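Local coordinates for virulent strain associated lipoprotein (PDB 6FZZ), which is an outer-surface lipoprotein of the PFam54 family that may bind glutathione, as its Borrelia burgdorferi relative BBE31 can, at residues S55-W58 against E64-S67. Sequence-based numbering, arbitrary orientation.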
loop_
_atom_site.group_PDB
_atom_site.type_symbol
_atom_site.label_atom_id
_atom_site.label_comp_id
_atom_site.label_asym_id
_atom_site.label_seq_id
_atom_site.Cartn_x
_atom_site.Cartn_y
_atom_site.Cartn_z
ATOM N N SER A 55 -6.582 16.188 -5.413
ATOM C CA SER A 55 -5.440 16.839 -5.985
ATOM C C SER A 55 -4.517 15.885 -6.766
ATOM O O SER A 55 -3.400 16.224 -7.137
ATOM C CB SER A 55 -4.721 17.642 -4.882
ATOM O OG SER A 55 -3.614 16.912 -4.515
ATOM N N LEU A 56 -5.010 14.681 -7.025
ATOM C CA LEU A 56 -4.318 13.690 -7.835
ATOM C C LEU A 56 -5.107 13.591 -9.151
ATOM O O LEU A 56 -6.226 13.071 -9.202
ATOM C CB LEU A 56 -4.327 12.355 -7.102
ATOM C CG LEU A 56 -3.390 12.228 -5.852
ATOM C CD1 LEU A 56 -3.789 10.989 -5.052
ATOM C CD2 LEU A 56 -1.935 12.140 -6.290
ATOM N N ARG A 57 -4.538 14.104 -10.220
ATOM C CA ARG A 57 -5.251 14.143 -11.497
ATOM C C ARG A 57 -4.436 13.281 -12.463
ATOM O O ARG A 57 -3.207 13.481 -12.676
ATOM C CB ARG A 57 -5.437 15.627 -11.964
ATOM C CG ARG A 57 -6.129 15.689 -13.329
ATOM C CD ARG A 57 -6.416 17.115 -13.820
ATOM N NE ARG A 57 -7.211 17.812 -12.827
ATOM C CZ ARG A 57 -8.501 17.627 -12.599
ATOM N NH1 ARG A 57 -9.248 16.765 -13.320
ATOM N NH2 ARG A 57 -9.056 18.350 -11.661
ATOM N N TRP A 58 -5.099 12.305 -13.069
ATOM C CA TRP A 58 -4.426 11.459 -14.072
ATOM C C TRP A 58 -3.929 12.243 -15.261
ATOM O O TRP A 58 -4.644 13.124 -15.735
ATOM C CB TRP A 58 -5.371 10.452 -14.615
ATOM C CG TRP A 58 -5.856 9.411 -13.589
ATOM C CD1 TRP A 58 -6.919 9.521 -12.785
ATOM C CD2 TRP A 58 -5.249 8.155 -13.290
ATOM N NE1 TRP A 58 -7.082 8.388 -12.011
ATOM C CE2 TRP A 58 -6.042 7.539 -12.271
ATOM C CE3 TRP A 58 -4.093 7.500 -13.750
ATOM C CZ2 TRP A 58 -5.767 6.262 -11.754
ATOM C CZ3 TRP A 58 -3.812 6.224 -13.211
ATOM C CH2 TRP A 58 -4.659 5.630 -12.212
ATOM N N GLU A 64 -9.329 12.689 -15.373
ATOM C CA GLU A 64 -10.134 12.810 -14.139
ATOM C C GLU A 64 -9.219 12.792 -12.880
ATOM O O GLU A 64 -8.026 12.527 -12.979
ATOM C CB GLU A 64 -11.250 11.722 -14.113
ATOM C CG GLU A 64 -10.807 10.302 -13.699
ATOM C CD GLU A 64 -9.995 9.472 -14.707
ATOM O OE1 GLU A 64 -9.386 10.053 -15.619
ATOM O OE2 GLU A 64 -9.935 8.188 -14.580
ATOM N N THR A 65 -9.780 13.110 -11.709
ATOM C CA THR A 65 -9.020 12.967 -10.454
ATOM C C THR A 65 -9.265 11.586 -9.820
ATOM O O THR A 65 -10.183 10.870 -10.218
ATOM C CB THR A 65 -9.337 14.005 -9.374
ATOM O OG1 THR A 65 -10.660 13.811 -8.917
ATOM C CG2 THR A 65 -9.172 15.384 -9.887
ATOM N N VAL A 66 -8.394 11.237 -8.864
ATOM C CA VAL A 66 -8.552 10.005 -8.103
ATOM C C VAL A 66 -9.851 10.087 -7.292
ATOM O O VAL A 66 -10.441 9.055 -6.890
ATOM C CB VAL A 66 -7.293 9.768 -7.230
ATOM C CG1 VAL A 66 -7.527 8.713 -6.130
ATOM C CG2 VAL A 66 -6.149 9.359 -8.141
ATOM N N SER A 67 -10.298 11.317 -6.986
ATOM C CA SER A 67 -11.560 11.476 -6.297
ATOM C C SER A 67 -12.811 11.121 -7.184
ATOM O O SER A 67 -13.880 10.766 -6.653
ATOM C CB SER A 67 -11.730 12.937 -5.781
ATOM O OG SER A 67 -12.959 12.970 -5.109
#
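L56 and W58 meet V66 and E64 through two backbone hydrogen bonds, V66 N to L56 O and W58 N to E64 O, both 2.9 Å. They enclose R57 and T65, a non-hydrogen-bonded antiparallel pair whose CA atoms stand 4.1 Å apart: one isolated bridge within the long loop between helices 15-41 and 71-83 of this PFam54 (Bbcrasp-1-like) helical domain.

CG2 of V66 rests on CB of L56 at 3.7 Å, while the methyl CG2 of T65 lies over one face of the R57 guanidinium, toward its rim, 3.5 Å from NH2. At the indole edge, near the ring plane, E64 O lies 3.2 Å from CD1 of W58. The first side-chain bond of E64 points away from segment 55-58, but chi1 of 79° followed by a bend at chi2 (-74°) folds the chain back, bringing CD to 3.6 Å from CD1 of the indole. Carboxylate and ring planes are inclined by 26°.

Farther out, S73 OG of helix 71-83 joins W58 NE1 to T65 O, and R72 both pairs with OE1 of E64 and makes a cation-pi contact with W58; S70, just before the helix, binds OE2. R57 NH1 bonds to R63 O, in the connection joining the two segments, and L56 reaches F109 on helix 105-126.

Thus a loop without regular secondary structure carries one isolated bridge and is tied to helices 71-83 and 105-126, consistent with a well-defined path. With R72 and S70 engaging it, the E64 carboxylate is probably stabilised as an anion beside the indole.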